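Local coordinates for protein acyl-CoA dehydrogenase (Bacillus anthracis, PDB 3OWA) that binds FAD and probably catalyses the alpha,beta-dehydrogenation of acyl-CoA thioesters, as other flavin-dependent acyl-CoA dehydrogenases do, at residues 27-30 and 31-34; 394-397 and 398-402; 525-528 and 529-533. All coordinates share one frame; numbering follows the deposited sequence.

Interaction 1: 27-30 and 31-34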
loop_
_atom_site.group_PDB
_atom_site.type_symbol
_atom_site.label_atom_id
_atom_site.label_comp_id
_atom_site.label_asym_id
_atom_site.label_seq_id
_atom_site.Cartn_x
_atom_site.Cartn_y
_atom_site.Cartn_z
ATOM N N VAL A 27 -23.489 14.809 -17.481
ATOM C CA VAL A 27 -22.801 13.625 -16.962
ATOM C C VAL A 27 -23.662 12.375 -17.017
ATOM O O VAL A 27 -24.877 12.412 -16.759
ATOM C CB VAL A 27 -22.245 13.812 -15.516
ATOM C CG1 VAL A 27 -21.257 14.970 -15.455
ATOM C CG2 VAL A 27 -23.366 13.998 -14.518
ATOM N N PHE A 28 -23.018 11.271 -17.364
ATOM C CA PHE A 28 -23.635 9.954 -17.289
ATOM C C PHE A 28 -23.282 9.314 -15.933
ATOM O O PHE A 28 -22.139 9.409 -15.483
ATOM C CB PHE A 28 -23.179 9.078 -18.467
ATOM C CG PHE A 28 -23.832 7.727 -18.499
ATOM C CD1 PHE A 28 -25.096 7.574 -19.057
ATOM C CD2 PHE A 28 -23.192 6.617 -17.949
ATOM C CE1 PHE A 28 -25.726 6.334 -19.074
ATOM C CE2 PHE A 28 -23.808 5.378 -17.943
ATOM C CZ PHE A 28 -25.080 5.231 -18.522
ATOM N N THR A 29 -24.265 8.697 -15.278
ATOM C CA THR A 29 -24.055 8.068 -13.975
ATOM C C THR A 29 -24.645 6.652 -13.956
ATOM O O THR A 29 -25.471 6.330 -14.792
ATOM C CB THR A 29 -24.716 8.886 -12.814
ATOM O OG1 THR A 29 -26.108 8.622 -12.798
ATOM C CG2 THR A 29 -24.467 10.389 -12.939
ATOM N N PRO A 30 -24.250 5.816 -12.976
ATOM C CA PRO A 30 -24.890 4.505 -12.914
ATOM C C PRO A 30 -26.422 4.545 -12.796
ATOM O O PRO A 30 -27.083 3.565 -13.165
ATOM C CB PRO A 30 -24.249 3.854 -11.683
ATOM C CG PRO A 30 -22.850 4.486 -11.589
ATOM C CD PRO A 30 -23.041 5.897 -12.120
ATOM N N GLU A 31 -26.991 5.655 -12.304
ATOM C CA GLU A 31 -28.457 5.787 -12.188
ATOM C C GLU A 31 -29.126 5.894 -13.568
ATOM O O GLU A 31 -30.329 5.649 -13.718
ATOM C CB GLU A 31 -28.850 6.977 -11.268
ATOM C CG GLU A 31 -28.610 6.751 -9.767
ATOM C CD GLU A 31 -27.108 6.563 -9.380
ATOM O OE1 GLU A 31 -26.266 7.424 -9.694
ATOM O OE2 GLU A 31 -26.780 5.548 -8.736
ATOM N N ASP A 32 -28.317 6.219 -14.575
ATOM C CA ASP A 32 -28.742 6.280 -15.960
ATOM C C ASP A 32 -28.704 4.931 -16.710
ATOM O O ASP A 32 -29.055 4.886 -17.884
ATOM C CB ASP A 32 -27.888 7.327 -16.690
ATOM C CG ASP A 32 -28.029 8.729 -16.073
ATOM O OD1 ASP A 32 -29.180 9.101 -15.751
ATOM O OD2 ASP A 32 -27.021 9.449 -15.902
ATOM N N PHE A 33 -28.283 3.844 -16.057
ATOM C CA PHE A 33 -28.270 2.526 -16.703
ATOM C C PHE A 33 -29.690 2.170 -17.153
ATOM O O PHE A 33 -30.633 2.422 -16.413
ATOM C CB PHE A 33 -27.814 1.430 -15.736
ATOM C CG PHE A 33 -26.330 1.467 -15.382
ATOM C CD1 PHE A 33 -25.883 0.863 -14.223
ATOM C CD2 PHE A 33 -25.415 2.117 -16.191
ATOM C CE1 PHE A 33 -24.516 0.886 -13.870
ATOM C CE2 PHE A 33 -24.043 2.150 -15.847
ATOM C CZ PHE A 33 -23.611 1.526 -14.692
ATOM N N SER A 34 -29.831 1.579 -18.334
ATOM C CA SER A 34 -31.117 1.036 -18.789
ATOM C C SER A 34 -31.337 -0.377 -18.212
ATOM O O SER A 34 -30.422 -0.966 -17.638
ATOM C CB SER A 34 -31.092 0.922 -20.308
ATOM O OG SER A 34 -30.188 -0.107 -20.693
HETATM O O HOH W 1 -27.352 9.984 -10.410
#

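Interaction 2: 394-397 and 398-402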
loop_
_atom_site.group_PDB
_atom_site.type_symbol
_atom_site.label_atom_id
_atom_site.label_comp_id
_atom_site.label_asym_id
_atom_site.label_seq_id
_atom_site.Cartn_x
_atom_site.Cartn_y
_atom_site.Cartn_z
ATOM N N ILE A 394 -9.614 -12.161 0.053
ATOM C CA ILE A 394 -8.953 -10.825 0.108
ATOM C C ILE A 394 -7.448 -10.940 -0.067
ATOM O O ILE A 394 -6.784 -10.001 -0.513
ATOM C CB ILE A 394 -9.314 -10.053 1.444
ATOM C CG1 ILE A 394 -8.967 -8.566 1.314
ATOM C CG2 ILE A 394 -8.646 -10.709 2.684
ATOM C CD1 ILE A 394 -9.988 -7.707 0.479
ATOM N N GLU A 395 -6.886 -12.082 0.291
ATOM C CA GLU A 395 -5.454 -12.282 0.161
ATOM C C GLU A 395 -5.026 -12.298 -1.333
ATOM O O GLU A 395 -3.998 -11.715 -1.738
ATOM C CB GLU A 395 -5.097 -13.600 0.838
ATOM C CG GLU A 395 -3.585 -13.998 0.868
ATOM C CD GLU A 395 -3.038 -14.651 -0.441
ATOM O OE1 GLU A 395 -1.803 -14.654 -0.596
ATOM O OE2 GLU A 395 -3.788 -15.203 -1.304
ATOM N N ARG A 396 -5.810 -12.975 -2.151
ATOM C CA ARG A 396 -5.565 -12.973 -3.620
ATOM C C ARG A 396 -5.791 -11.613 -4.253
ATOM O O ARG A 396 -5.017 -11.186 -5.091
ATOM C CB ARG A 396 -6.545 -13.963 -4.300
ATOM C CG ARG A 396 -6.054 -14.327 -5.718
ATOM C CD ARG A 396 -7.321 -14.752 -6.517
ATOM N NE ARG A 396 -8.093 -13.552 -6.832
ATOM C CZ ARG A 396 -9.395 -13.390 -6.634
ATOM N NH1 ARG A 396 -9.969 -12.234 -6.991
ATOM N NH2 ARG A 396 -10.140 -14.371 -6.139
HETATM N N MSE A 397 -6.853 -10.905 -3.822
HETATM C CA MSE A 397 -7.112 -9.574 -4.317
HETATM C C MSE A 397 -5.974 -8.601 -4.009
HETATM O O MSE A 397 -5.616 -7.736 -4.846
HETATM C CB MSE A 397 -8.395 -9.055 -3.661
HETATM C CG MSE A 397 -9.638 -9.809 -4.245
HETATM SE SE MSE A 397 -11.226 -9.054 -3.478
HETATM C CE MSE A 397 -11.147 -7.347 -4.320
ATOM N N TYR A 398 -5.454 -8.708 -2.795
ATOM C CA TYR A 398 -4.319 -7.888 -2.390
ATOM C C TYR A 398 -3.169 -8.061 -3.361
ATOM O O TYR A 398 -2.518 -7.036 -3.799
ATOM C CB TYR A 398 -3.886 -8.222 -0.911
ATOM C CG TYR A 398 -2.728 -7.335 -0.451
ATOM C CD1 TYR A 398 -2.981 -6.093 0.079
ATOM C CD2 TYR A 398 -1.393 -7.755 -0.615
ATOM C CE1 TYR A 398 -1.891 -5.237 0.472
ATOM C CE2 TYR A 398 -0.319 -6.936 -0.198
ATOM C CZ TYR A 398 -0.589 -5.701 0.324
ATOM O OH TYR A 398 0.452 -4.867 0.708
ATOM N N ARG A 399 -2.813 -9.316 -3.653
ATOM C CA ARG A 399 -1.694 -9.607 -4.605
ATOM C C ARG A 399 -2.033 -9.212 -6.051
ATOM O O ARG A 399 -1.207 -8.637 -6.738
ATOM C CB ARG A 399 -1.235 -11.071 -4.559
ATOM C CG ARG A 399 -0.498 -11.466 -3.259
ATOM C CD ARG A 399 -0.038 -12.927 -3.255
ATOM N NE ARG A 399 -1.167 -13.852 -3.167
ATOM C CZ ARG A 399 -1.753 -14.477 -4.184
ATOM N NH1 ARG A 399 -1.301 -14.335 -5.431
ATOM N NH2 ARG A 399 -2.769 -15.302 -3.941
ATOM N N ASP A 400 -3.277 -9.420 -6.485
ATOM C CA ASP A 400 -3.630 -9.130 -7.872
ATOM C C ASP A 400 -3.571 -7.626 -8.109
ATOM O O ASP A 400 -3.327 -7.186 -9.241
ATOM C CB ASP A 400 -5.079 -9.605 -8.183
ATOM C CG ASP A 400 -5.255 -11.144 -8.166
ATOM O OD1 ASP A 400 -4.270 -11.955 -8.165
ATOM O OD2 ASP A 400 -6.459 -11.562 -8.184
ATOM N N SER A 401 -3.909 -6.814 -7.096
ATOM C CA SER A 401 -4.122 -5.387 -7.272
ATOM C C SER A 401 -2.811 -4.705 -7.681
ATOM O O SER A 401 -2.809 -3.745 -8.469
ATOM C CB SER A 401 -4.586 -4.774 -5.927
ATOM O OG SER A 401 -4.521 -3.341 -5.923
ATOM N N ARG A 402 -1.705 -5.225 -7.181
ATOM C CA ARG A 402 -0.445 -4.412 -7.191
ATOM C C ARG A 402 0.001 -4.026 -8.635
ATOM O O ARG A 402 0.612 -2.914 -8.884
ATOM C CB ARG A 402 0.639 -5.161 -6.385
ATOM C CG ARG A 402 1.999 -4.387 -6.256
ATOM C CD ARG A 402 1.651 -3.017 -5.557
ATOM N NE ARG A 402 2.742 -2.045 -5.501
ATOM C CZ ARG A 402 3.109 -1.231 -6.497
ATOM N NH1 ARG A 402 2.486 -1.226 -7.668
ATOM N NH2 ARG A 402 4.097 -0.374 -6.300
HETATM O O HOH W 2 -8.664 -9.927 -7.693
#

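Interaction 3: 525-528 and 529-533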
loop_
_atom_site.group_PDB
_atom_site.type_symbol
_atom_site.label_atom_id
_atom_site.label_comp_id
_atom_site.label_asym_id
_atom_site.label_seq_id
_atom_site.Cartn_x
_atom_site.Cartn_y
_atom_site.Cartn_z
ATOM N N ASN A 525 -31.384 9.611 -1.129
ATOM C CA ASN A 525 -29.987 9.735 -1.538
ATOM C C ASN A 525 -29.016 10.166 -0.442
ATOM O O ASN A 525 -27.956 10.753 -0.720
ATOM C CB ASN A 525 -29.875 10.607 -2.787
ATOM C CG ASN A 525 -30.463 9.925 -4.007
ATOM O OD1 ASN A 525 -29.966 8.874 -4.448
ATOM N ND2 ASN A 525 -31.547 10.496 -4.549
ATOM N N LYS A 526 -29.365 9.815 0.794
ATOM C CA LYS A 526 -28.604 10.144 1.980
ATOM C C LYS A 526 -27.160 9.597 1.943
ATOM O O LYS A 526 -26.201 10.311 2.271
ATOM C CB LYS A 526 -29.348 9.608 3.212
ATOM C CG LYS A 526 -28.654 9.932 4.549
ATOM C CD LYS A 526 -29.596 9.769 5.732
ATOM C CE LYS A 526 -29.433 10.925 6.735
ATOM N NZ LYS A 526 -30.479 10.884 7.818
ATOM N N GLN A 527 -27.026 8.336 1.551
ATOM C CA GLN A 527 -25.707 7.682 1.438
ATOM C C GLN A 527 -24.817 8.405 0.416
ATOM O O GLN A 527 -23.660 8.682 0.687
ATOM C CB GLN A 527 -25.891 6.201 1.113
ATOM C CG GLN A 527 -24.645 5.315 1.234
ATOM C CD GLN A 527 -24.267 4.973 2.679
ATOM O OE1 GLN A 527 -24.775 5.578 3.644
ATOM N NE2 GLN A 527 -23.355 3.998 2.833
ATOM N N LYS A 528 -25.344 8.748 -0.751
ATOM C CA LYS A 528 -24.540 9.515 -1.700
ATOM C C LYS A 528 -24.084 10.862 -1.149
ATOM O O LYS A 528 -22.957 11.277 -1.399
ATOM C CB LYS A 528 -25.286 9.745 -3.003
ATOM C CG LYS A 528 -25.563 8.492 -3.781
ATOM C CD LYS A 528 -26.368 8.810 -5.015
ATOM C CE LYS A 528 -26.902 7.525 -5.559
ATOM N NZ LYS A 528 -28.099 7.734 -6.345
ATOM N N VAL A 529 -24.977 11.559 -0.435
ATOM C CA VAL A 529 -24.640 12.872 0.110
ATOM C C VAL A 529 -23.470 12.731 1.077
ATOM O O VAL A 529 -22.525 13.518 1.028
ATOM C CB VAL A 529 -25.845 13.552 0.807
ATOM C CG1 VAL A 529 -25.396 14.711 1.727
ATOM C CG2 VAL A 529 -26.847 14.046 -0.216
ATOM N N LEU A 530 -23.559 11.725 1.943
ATOM C CA LEU A 530 -22.529 11.405 2.917
ATOM C C LEU A 530 -21.171 11.079 2.280
ATOM O O LEU A 530 -20.169 11.656 2.678
ATOM C CB LEU A 530 -23.008 10.261 3.824
ATOM C CG LEU A 530 -24.092 10.652 4.866
ATOM C CD1 LEU A 530 -24.564 9.417 5.595
ATOM C CD2 LEU A 530 -23.620 11.727 5.849
ATOM N N TYR A 531 -21.161 10.196 1.281
ATOM C CA TYR A 531 -19.922 9.852 0.564
ATOM C C TYR A 531 -19.323 11.130 0.024
ATOM O O TYR A 531 -18.133 11.354 0.139
ATOM C CB TYR A 531 -20.181 8.935 -0.645
ATOM C CG TYR A 531 -20.605 7.506 -0.379
ATOM C CD1 TYR A 531 -20.112 6.801 0.721
ATOM C CD2 TYR A 531 -21.469 6.852 -1.255
ATOM C CE1 TYR A 531 -20.469 5.485 0.938
ATOM C CE2 TYR A 531 -21.842 5.511 -1.043
ATOM C CZ TYR A 531 -21.355 4.852 0.078
ATOM O OH TYR A 531 -21.708 3.550 0.336
ATOM N N THR A 532 -20.186 11.960 -0.571
ATOM C CA THR A 532 -19.778 13.203 -1.227
ATOM C C THR A 532 -19.163 14.227 -0.280
ATOM O O THR A 532 -18.097 14.782 -0.593
ATOM C CB THR A 532 -20.960 13.807 -2.025
ATOM O OG1 THR A 532 -21.370 12.842 -2.993
ATOM C CG2 THR A 532 -20.543 15.075 -2.764
ATOM N N GLU A 533 -19.812 14.465 0.869
ATOM C CA GLU A 533 -19.289 15.398 1.880
ATOM C C GLU A 533 -17.915 14.988 2.392
ATOM O O GLU A 533 -16.982 15.799 2.478
ATOM C CB GLU A 533 -20.261 15.478 3.059
ATOM C CG GLU A 533 -21.502 16.296 2.726
ATOM C CD GLU A 533 -22.614 16.153 3.747
ATOM O OE1 GLU A 533 -22.621 15.164 4.525
ATOM O OE2 GLU A 533 -23.487 17.047 3.772
#

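Interaction 1: 27-30 and 31-34
The backbone N of T29 donates to OD2 of D32 at 2.9 Å, reaching the carboxylate oxygen on its anti side and somewhat out of its plane. In return the backbone N of D32 bonds to T29 O, also at 2.9 Å, so the two residues hold each other across the turn. The hydroxyl of T29 adds a weak bond from E31 N to T29 OG1 (3.1 Å); a chi1 of 79° points the hydroxyl toward that N-H. A water ties the same hydroxyl to the side chain of E31, accepting from T29 OG1 at 3.0 Å and donating to E31 OE1 at 2.9 Å. F33 N closes a further turn onto P30 O (3.1 Å).

The two overlapping backbone turns form a short 3-10 segment, entered through an ST turn at T29. It leads the chain directly into helix 35-52, whose N-cap is S34, and packs on helices 95-105 and 490-520.

Charge links the turn to helix 490-520: E31 OE1 is bridged to R512, while D32 OD2 pairs with K515, which also bonds to V27 O.

Packing contacts gather round two phenyl rings. P30 lays its CA over the face of the F33 ring in a CH-pi contact, 3.7 Å from the centroid and nearly on the ring normal. The side chains of F28 and F33 cross at about a right angle, and CE2 of F33 lies at the edge of the F28 ring, 3.9 Å from F28 CE2. CE1 of F28 also touches CB of D32. V96 of helix 95-105 packs against both rings, and Y326 meets F33 edge-to-face.

Interaction 2: 394-397 and 398-402
R399 grips E395 side-on with two nitrogens: its NE meets E395 OE1 at 2.8 Å and its NH2 meets E395 OE2 at 2.8 Å. Both oxygens lie close to the guanidinium plane, but the carboxylate is rotated 39° against it, so OE1 is approached from above its own plane and OE2 on the syn side. The fold of the arginine chain at chi3 (-69°) swings the guanidinium back along the helix and lays one face over CA of R396. NH1 of R399 bonds to M228 O.

One residue further on, the charges run the other way. R396 offers NE to D400 OD2 in a nearly straight bond of 2.9 Å, and the two flat groups are only 23° apart. A water extends this bridge, accepting from R396 NH1 and donating to D400 OD2, while D400 OD1 takes the backbone N of I230. R396 and R399 thus each pair with a carboxylate four residues away, in two successive i,i+4 salt bridges on helix 393-401. The side chain of D400 is about 10 Å from the FAD.

Selenomethionine M397 and I394 pack on A283 and I286 of helix 257-293, Y398 lies on helix 358-383, and R402 reaches D377 and Q381 of the second subunit.

Interaction 3: 525-528 and 529-533
N525 stands at the N-cap of helix 526-554 and opens its first turn by accepting V529 N on its carbonyl O at 3.1 Å; CG2 of V529 packs beside that same oxygen. The side chain of N525 makes no capping bond. Instead OD1 receives NZ of K528 (2.9 Å), and ND2 bonds to G521 O, linking the helix start back to G521, just after helix 490-520.

K526 contributes chiefly backbone: its O takes L530 N at 3.0 Å, and CG of L530 rests near that oxygen.

Q527 makes the main side-chain contact. CG lies anti to the backbone N (chi1 -168°) and a bend at chi2 carries the amide along the helix, where NE2 donates to Y531 OH at 3.0 Å. Amide and ring planes stand 68° apart, and CG of Q527 lies 3.5 Å from CZ of Y531. CG and the carbonyl O of Q527 both lie over the same ring face, CG toward the hydroxyl end and O nearer CG of Y531, while O also accepts Y531 N. Two further bonds fix this pair: NE2 also donates to I585 O, and Y531 OH bonds to T596 O.

K528 ends the segment with a carbonyl gripped twice by T532, from opposite faces of its plane: OG1 at 2.7 Å and the backbone N at 3.0 Å. This is the familiar use of a helical threonine hydroxyl to bond back to the carbonyl four residues earlier; OG1 is also bonded to OG1 of T513.

Within the helical C-terminal part of the chain, this first stretch of helix 526-554 packs against three others. K528 packs on helix 490-520, Y531 on helix 305-336, and L530 on helix 578-592.

Overall arrangement
All three contacts are local. Interaction 2 is almost wholly buried and pairs opposite charges within one helix, about 10 Å from the flavin at D400 and in touch with the second subunit. Interaction 3 is also largely buried, yet relies mainly on hydrogen bonds of amide and hydroxyl groups, with one lysine-to-amide bond, at a helix start. Interaction 1, only partly buried, mixes aromatic packing with charges directed at a neighbouring helix. Interactions 1 and 3 both lean on helices 490-520 and 305-336 and touch V597, and a long, weak ion pair runs between E31 and K528. Interaction 2 stands apart, its nearest atoms about 18 Å from interaction 1 and about 16 Å from interaction 3.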